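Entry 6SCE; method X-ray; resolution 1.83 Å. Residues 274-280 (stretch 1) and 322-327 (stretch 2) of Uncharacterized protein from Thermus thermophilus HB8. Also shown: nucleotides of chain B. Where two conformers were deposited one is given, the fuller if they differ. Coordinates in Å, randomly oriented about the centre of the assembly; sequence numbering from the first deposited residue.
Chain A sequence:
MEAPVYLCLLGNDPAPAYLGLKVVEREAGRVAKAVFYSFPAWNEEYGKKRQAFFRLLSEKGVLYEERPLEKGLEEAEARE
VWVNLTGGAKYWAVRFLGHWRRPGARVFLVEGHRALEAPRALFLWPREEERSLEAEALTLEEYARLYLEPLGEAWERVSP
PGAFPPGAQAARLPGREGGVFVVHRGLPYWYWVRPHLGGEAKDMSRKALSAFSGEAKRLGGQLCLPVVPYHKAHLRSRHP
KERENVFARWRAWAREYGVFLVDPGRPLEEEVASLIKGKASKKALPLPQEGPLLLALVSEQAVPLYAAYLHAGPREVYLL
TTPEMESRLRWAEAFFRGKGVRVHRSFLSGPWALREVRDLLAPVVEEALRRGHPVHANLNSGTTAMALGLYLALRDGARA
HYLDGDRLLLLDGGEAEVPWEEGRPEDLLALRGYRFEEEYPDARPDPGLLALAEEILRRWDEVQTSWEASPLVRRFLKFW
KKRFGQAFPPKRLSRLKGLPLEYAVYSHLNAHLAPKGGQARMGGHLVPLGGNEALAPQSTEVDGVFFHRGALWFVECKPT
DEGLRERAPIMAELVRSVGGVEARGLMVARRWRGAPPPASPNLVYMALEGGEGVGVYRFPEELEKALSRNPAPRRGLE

Stretch 1 274-280: SLIKGKA
Stretch 2 (322-327) TPEMES

A small van der Waals contact, without a hydrogen bond between the stretches, packs the end of a helix and the loop after it against a proline-led 3-10 turn, burying 265 Å² in all. Ile276 and Pro323 set the register, their CA atoms 5.1 Å apart. Residues 274-276 are helical; Lys277 leaves the helix, Gly278 takes positive phi (75/16), which favours glycine, and Lys279 (-106/-12) points its CA-to-CB bond toward the second stretch. Pro323 (-61/-33, C-gamma endo) is buried, with the largest area covered by the other stretch, 67 Å²; its compact apolar ring suits this packing, CB lying 3.6 Å from Ile276 O and 3.6 Å from Lys279 CD, and CG 4.2 Å from Ile276 CB (chi1 p, chi2 t). The Lys279 side chain (chi -45, -143, -153, -51°) runs back along its own stretch, so its methylenes cover the turn, CE lying 3.1 Å from Pro323 O and 3.8 Å from Glu326 CB, while NZ hydrogen-bonds Leu275 O (3.1 Å) and Lys277 O (3.3 Å). Pro323 O accepts a hydrogen bond from Glu326 N (3.0 Å), and Thr322 O one from Met325 N (2.9 Å). Leu275 (t, p) brings CD2 to 4.3 Å from Glu324 CB. Glu324 (chi1 p) sets OE2 4.0 Å from Ile276 CG2; its OE1 accepts a hydrogen bond from N6 of A3 (3.0 Å), and Thr322 OG1 donates to N1 of A3 (2.7 Å).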

# COMPACT_ATOMS: atom_id res chain seq x y z
N SER A 274 5.88 -11.05 -19.75
CA SER A 274 4.52 -11.64 -19.79
C SER A 274 3.52 -10.83 -19.00
O SER A 274 2.37 -10.68 -19.39
CB SER A 274 4.50 -13.07 -19.26
OG SER A 274 5.23 -13.93 -20.11
N LEU A 275 3.97 -10.31 -17.86
CA LEU A 275 3.14 -9.46 -17.03
C LEU A 275 2.69 -8.18 -17.76
O LEU A 275 1.57 -7.72 -17.56
CB LEU A 275 3.91 -9.12 -15.76
CG LEU A 275 3.22 -8.35 -14.64
CD1 LEU A 275 2.00 -9.10 -14.12
CD2 LEU A 275 4.23 -8.10 -13.52
N ILE A 276 3.54 -7.61 -18.61
CA ILE A 276 3.21 -6.34 -19.26
C ILE A 276 2.73 -6.46 -20.72
O ILE A 276 2.26 -5.47 -21.29
CB ILE A 276 4.38 -5.32 -19.15
CG1 ILE A 276 5.58 -5.71 -20.01
CG2 ILE A 276 4.84 -5.18 -17.69
CD1 ILE A 276 6.66 -4.64 -20.06
N LYS A 277 2.81 -7.67 -21.30
CA LYS A 277 2.58 -7.87 -22.75
C LYS A 277 1.12 -7.69 -23.20
O LYS A 277 0.19 -7.97 -22.43
CB LYS A 277 3.05 -9.28 -23.17
CG LYS A 277 2.83 -9.62 -24.65
N GLY A 278 0.95 -7.25 -24.45
CA GLY A 278 -0.35 -7.26 -25.13
C GLY A 278 -1.36 -6.22 -24.71
O GLY A 278 -2.54 -6.34 -25.04
N LYS A 279 -0.92 -5.18 -24.01
CA LYS A 279 -1.85 -4.20 -23.42
C LYS A 279 -1.90 -2.84 -24.13
O LYS A 279 -2.81 -2.06 -23.87
CB LYS A 279 -1.53 -3.99 -21.94
CG LYS A 279 -1.29 -5.30 -21.19
CD LYS A 279 -1.84 -5.26 -19.78
CE LYS A 279 -1.07 -6.20 -18.86
NZ LYS A 279 -0.95 -7.58 -19.41
N ALA A 280 -0.95 -2.55 -25.03
CA ALA A 280 -0.82 -1.20 -25.59
C ALA A 280 -2.16 -0.63 -26.00
O ALA A 280 -2.88 -1.22 -26.79
CB ALA A 280 0.15 -1.19 -26.77
N THR A 322 -0.55 1.57 -15.55
CA THR A 322 0.45 0.84 -16.28
C THR A 322 -0.04 -0.58 -16.49
O THR A 322 -0.91 -1.11 -15.77
CB THR A 322 1.78 0.79 -15.51
OG1 THR A 322 1.52 0.31 -14.19
CG2 THR A 322 2.39 2.16 -15.42
N PRO A 323 0.54 -1.25 -17.49
CA PRO A 323 0.09 -2.61 -17.76
C PRO A 323 0.28 -3.54 -16.60
O PRO A 323 -0.55 -4.41 -16.39
CB PRO A 323 0.91 -3.03 -19.00
CG PRO A 323 1.91 -1.98 -19.23
CD PRO A 323 1.58 -0.78 -18.40
N GLU A 324 1.34 -3.36 -15.80
CA GLU A 324 1.51 -4.19 -14.60
C GLU A 324 0.43 -3.99 -13.50
O GLU A 324 0.33 -4.79 -12.57
CB GLU A 324 2.93 -4.06 -14.03
CG GLU A 324 3.38 -2.65 -13.62
CD GLU A 324 4.13 -1.91 -14.72
OE1 GLU A 324 5.25 -1.37 -14.50
OE2 GLU A 324 3.60 -1.85 -15.83
N MSE A 325 -0.40 -2.95 -13.62
CA MSE A 325 -1.51 -2.73 -12.68
C MSE A 325 -2.81 -3.08 -13.37
O MSE A 325 -3.89 -2.60 -12.98
CB MSE A 325 -1.52 -1.26 -12.23
CG MSE A 325 -0.34 -0.78 -11.40
SE MSE A 325 -0.57 -1.47 -9.56
CE MSE A 325 1.11 -0.68 -8.90
N GLU A 326 -2.78 -3.95 -14.41
CA GLU A 326 -4.02 -4.27 -15.12
C GLU A 326 -5.11 -4.81 -14.20
O GLU A 326 -6.24 -4.40 -14.30
CB GLU A 326 -3.76 -5.25 -16.28
CG GLU A 326 -5.03 -5.66 -17.00
CD GLU A 326 -5.70 -6.86 -16.36
OE1 GLU A 326 -5.01 -7.64 -15.67
OE2 GLU A 326 -6.93 -7.02 -16.54
N SER A 327 -4.78 -5.72 -13.29
CA SER A 327 -5.79 -6.29 -12.38
C SER A 327 -6.48 -5.19 -11.57
O SER A 327 -7.70 -5.13 -11.49
CB SER A 327 -5.17 -7.28 -11.39
OG SER A 327 -4.63 -8.38 -12.08
P A B 3 6.58 7.55 -5.78
OP1 A B 3 7.07 8.26 -7.03
OP2 A B 3 6.32 8.48 -4.63
O5' A B 3 5.28 6.72 -6.13
C5' A B 3 4.73 5.71 -5.27
C4' A B 3 3.44 5.25 -5.90
O4' A B 3 3.72 4.60 -7.18
C3' A B 3 2.63 4.25 -5.09
O3' A B 3 1.30 4.74 -5.05
C2' A B 3 2.75 2.95 -5.90
O2' A B 3 1.66 2.07 -5.75
C1' A B 3 2.85 3.51 -7.32
N9 A B 3 3.44 2.60 -8.27
C8 A B 3 4.62 1.91 -8.11
N7 A B 3 4.92 1.18 -9.17
C5 A B 3 3.91 1.45 -10.07
C6 A B 3 3.68 1.00 -11.38
N6 A B 3 4.51 0.19 -12.03
N1 A B 3 2.58 1.48 -12.01
C2 A B 3 1.78 2.33 -11.36
N3 A B 3 1.89 2.82 -10.12
C4 A B 3 2.99 2.33 -9.53